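PDB 1BKP: thymidylate synthase 1 from Bacillus subtilis, which probably catalyses, as a homodimer, the reductive methylation of dUMP to dTMP with 5,10-methylenetetrahydrofolate as both methyl donor and reductant. Local coordinates for residues A[111-116]-A[146-151]. Numbering follows the deposited sequence.
Sequences LGKKNR and LWNPDE
Lys-113 reaches across to Glu-151 and joins it in a salt bridge, NZ to OE1 at 2.7 Å. Lysine suits the span: with CG swung away from the backbone N (chi1 -157°) and every later torsion near trans, the chain runs straight out and meets the glutamate, itself extended beyond CG, from the opposite direction. The ammonium meets OE1 from above the carboxylate plane, 68° out of it. Gln-110 NE2 also bonds OE1 and His-105 ND1 pairs with OE2, so both carboxylate oxygens are engaged. Lys-113 NZ has a second anionic partner, Asp-150 of the second subunit, and this link is reciprocated across the dimer.

Asn-148 lies close by, its ND2 3.9 Å from Lys-113 NZ, a proximity and not a bond. The amide divides its work: OD1 accepts from Asp-150 N at 3.0 Å, closing an Asx turn, while ND2 gives to Gln-110 OE1 and to Asp-150 of the second subunit. An asparagine can both shape the loop and donate outward in this way.

Deeper in, Leu-146 CD2 meets the branch carbon of Leu-111, CG, at 3.6 Å, and the two methyls of Leu-111, CD1 and CD2, lie a little farther from that same Leu-146 CD2. Branched, apolar side chains suit this buried spot; that of Leu-146 lies about 8 Å from the side chain of the catalytic Cys-160.

Leu-111, on helix 108-112, also packs on helices 64-75 and 125-135, while Leu-146 directly follows strand 143-145, outermost in the main sheet within this chain, and leads into the loop toward strand 161-169.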
ATOM      1  N   LEU A 111      10.143  13.491   3.874  1.00 17.62           N
ATOM      2  CA  LEU A 111       9.600  13.600   5.256  1.00 18.09           C
ATOM      3  C   LEU A 111       9.804  14.987   5.918  1.00 19.17           C
ATOM      4  O   LEU A 111       9.137  15.317   6.946  1.00 20.01           O
ATOM      5  CB  LEU A 111      10.169  12.501   6.176  1.00 17.49           C
ATOM      6  CG  LEU A 111       9.604  11.093   5.795  1.00 18.97           C
ATOM      7  CD1 LEU A 111      10.122  10.019   6.695  1.00 17.91           C
ATOM      8  CD2 LEU A 111       8.052  11.013   5.738  1.00 20.72           C
ATOM      9  N   GLY A 112      10.702  15.790   5.303  1.00 17.11           N
ATOM     10  CA  GLY A 112      11.041  17.075   5.870  1.00 15.13           C
ATOM     11  C   GLY A 112      10.452  18.261   5.124  1.00 20.51           C
ATOM     12  O   GLY A 112      10.589  19.385   5.631  1.00 22.14           O
ATOM     13  N   LYS A 113       9.773  18.038   3.981  1.00 20.80           N
ATOM     14  CA  LYS A 113       9.224  19.115   3.190  1.00 21.50           C
ATOM     15  C   LYS A 113       8.059  19.741   3.956  1.00 20.58           C
ATOM     16  O   LYS A 113       7.147  19.040   4.337  1.00 21.14           O
ATOM     17  CB  LYS A 113       8.719  18.502   1.898  1.00 24.21           C
ATOM     18  CG  LYS A 113       8.602  19.383   0.734  1.00 39.37           C
ATOM     19  CD  LYS A 113       8.752  18.535  -0.542  1.00 39.17           C
ATOM     20  CE  LYS A 113       8.614  19.409  -1.689  1.00 41.79           C
ATOM     21  NZ  LYS A 113       8.337  18.625  -2.887  1.00 32.65           N
ATOM     22  N   LYS A 114       8.050  21.042   4.145  1.00 19.19           N
ATOM     23  CA  LYS A 114       6.929  21.673   4.899  1.00 21.26           C
ATOM     24  C   LYS A 114       5.790  21.873   3.909  1.00 22.95           C
ATOM     25  O   LYS A 114       5.753  22.866   3.238  1.00 25.45           O
ATOM     26  CB  LYS A 114       7.373  23.026   5.505  1.00 20.65           C
ATOM     27  CG  LYS A 114       8.626  22.962   6.393  1.00 27.92           C
ATOM     28  CD  LYS A 114       8.418  21.989   7.516  1.00 43.22           C
ATOM     29  CE  LYS A 114       9.700  21.812   8.396  1.00 56.61           C
ATOM     30  NZ  LYS A 114      10.364  20.428   8.312  1.00 53.93           N
ATOM     31  N   ASN A 115       4.854  20.926   3.834  1.00 22.21           N
ATOM     32  CA  ASN A 115       3.822  21.002   2.846  1.00 23.30           C
ATOM     33  C   ASN A 115       2.404  20.898   3.370  1.00 26.32           C
ATOM     34  O   ASN A 115       1.475  20.895   2.573  1.00 28.05           O
ATOM     35  CB  ASN A 115       4.114  19.944   1.743  1.00 16.96           C
ATOM     36  CG  ASN A 115       4.383  18.514   2.315  1.00 21.69           C
ATOM     37  OD1 ASN A 115       4.003  18.197   3.425  1.00 22.14           O
ATOM     38  ND2 ASN A 115       4.982  17.645   1.508  1.00 21.09           N
ATOM     39  N   ARG A 116       2.216  20.778   4.686  1.00 24.02           N
ATOM     40  CA  ARG A 116       0.878  20.704   5.239  1.00 23.37           C
ATOM     41  C   ARG A 116       0.574  21.943   6.130  1.00 26.97           C
ATOM     42  O   ARG A 116       1.410  22.344   6.912  1.00 26.83           O
ATOM     43  CB  ARG A 116       0.713  19.467   6.113  1.00 24.40           C
ATOM     44  CG  ARG A 116       1.014  18.113   5.459  1.00 41.37           C
ATOM     45  CD  ARG A 116       0.068  17.786   4.307  1.00 41.90           C
ATOM     46  NE  ARG A 116      -1.311  18.159   4.587  1.00 18.57           N
ATOM     47  CZ  ARG A 116      -2.258  17.317   5.002  1.00 18.81           C
ATOM     48  NH1 ARG A 116      -1.982  16.036   5.245  1.00 22.64           N
ATOM     49  NH2 ARG A 116      -3.511  17.720   5.038  1.00 27.04           N
ATOM     50  N   LEU A 146       6.579   8.324   0.848  1.00 12.70           N
ATOM     51  CA  LEU A 146       7.870   8.765   0.276  1.00 13.60           C
ATOM     52  C   LEU A 146       7.804   8.728  -1.234  1.00 15.54           C
ATOM     53  O   LEU A 146       8.631   9.414  -1.872  1.00 16.48           O
ATOM     54  CB  LEU A 146       8.982   7.848   0.698  1.00 14.16           C
ATOM     55  CG  LEU A 146       9.263   7.666   2.183  1.00 14.69           C
ATOM     56  CD1 LEU A 146      10.403   6.642   2.536  1.00 12.71           C
ATOM     57  CD2 LEU A 146       9.545   9.085   2.755  1.00 16.91           C
ATOM     58  N   TRP A 147       6.786   8.061  -1.796  1.00 15.59           N
ATOM     59  CA  TRP A 147       6.598   7.955  -3.286  1.00 17.57           C
ATOM     60  C   TRP A 147       5.838   9.212  -3.788  1.00 17.97           C
ATOM     61  O   TRP A 147       4.613   9.188  -3.964  1.00 21.23           O
ATOM     62  CB  TRP A 147       5.777   6.726  -3.673  1.00 18.41           C
ATOM     63  CG  TRP A 147       5.863   6.362  -5.112  1.00 18.25           C
ATOM     64  CD1 TRP A 147       5.079   6.785  -6.098  1.00 17.74           C
ATOM     65  CD2 TRP A 147       6.832   5.489  -5.694  1.00 18.19           C
ATOM     66  NE1 TRP A 147       5.491   6.232  -7.299  1.00 16.86           N
ATOM     67  CE2 TRP A 147       6.573   5.438  -7.073  1.00 18.59           C
ATOM     68  CE3 TRP A 147       7.901   4.753  -5.170  1.00 19.26           C
ATOM     69  CZ2 TRP A 147       7.346   4.659  -7.961  1.00 21.46           C
ATOM     70  CZ3 TRP A 147       8.687   3.971  -6.050  1.00 20.30           C
ATOM     71  CH2 TRP A 147       8.408   3.930  -7.401  1.00 21.22           C
ATOM     72  N   ASN A 148       6.542  10.314  -3.896  1.00 15.78           N
ATOM     73  CA  ASN A 148       5.994  11.574  -4.341  1.00 15.38           C
ATOM     74  C   ASN A 148       6.136  11.524  -5.882  1.00 20.12           C
ATOM     75  O   ASN A 148       7.234  11.678  -6.412  1.00 18.20           O
ATOM     76  CB  ASN A 148       6.859  12.720  -3.811  1.00 12.90           C
ATOM     77  CG  ASN A 148       6.303  14.098  -4.203  1.00 18.72           C
ATOM     78  OD1 ASN A 148       5.675  14.259  -5.267  1.00 24.78           O
ATOM     79  ND2 ASN A 148       6.634  15.122  -3.405  1.00 15.08           N
ATOM     80  N   PRO A 149       4.992  11.441  -6.600  1.00 20.14           N
ATOM     81  CA  PRO A 149       4.995  11.350  -8.082  1.00 19.11           C
ATOM     82  C   PRO A 149       5.648  12.511  -8.846  1.00 17.48           C
ATOM     83  O   PRO A 149       6.166  12.315  -9.923  1.00 18.50           O
ATOM     84  CB  PRO A 149       3.497  11.144  -8.436  1.00 18.09           C
ATOM     85  CG  PRO A 149       2.757  11.790  -7.220  1.00 18.66           C
ATOM     86  CD  PRO A 149       3.626  11.577  -6.032  1.00 18.33           C
ATOM     87  N   ASP A 150       5.675  13.671  -8.225  1.00 16.49           N
ATOM     88  CA  ASP A 150       6.217  14.872  -8.869  1.00 18.47           C
ATOM     89  C   ASP A 150       7.732  14.899  -8.796  1.00 20.46           C
ATOM     90  O   ASP A 150       8.363  15.641  -9.525  1.00 22.03           O
ATOM     91  CB  ASP A 150       5.731  16.123  -8.121  1.00 18.26           C
ATOM     92  CG  ASP A 150       4.321  16.515  -8.473  1.00 22.35           C
ATOM     93  OD1 ASP A 150       3.839  16.252  -9.565  1.00 25.98           O
ATOM     94  OD2 ASP A 150       3.689  17.155  -7.659  1.00 23.75           O
ATOM     95  N   GLU A 151       8.300  14.076  -7.937  1.00 20.20           N
ATOM     96  CA  GLU A 151       9.731  14.155  -7.735  1.00 20.31           C
ATOM     97  C   GLU A 151      10.518  12.879  -7.931  1.00 20.58           C
ATOM     98  O   GLU A 151      11.741  12.891  -7.703  1.00 23.09           O
ATOM     99  CB  GLU A 151      10.011  14.711  -6.303  1.00 19.51           C
ATOM    100  CG  GLU A 151       9.423  16.090  -6.118  1.00 20.00           C
ATOM    101  CD  GLU A 151      10.218  16.918  -5.066  1.00 25.90           C
ATOM    102  OE1 GLU A 151      10.049  16.774  -3.866  1.00 27.61           O
ATOM    103  OE2 GLU A 151      11.057  17.706  -5.501  1.00 40.84           O
TER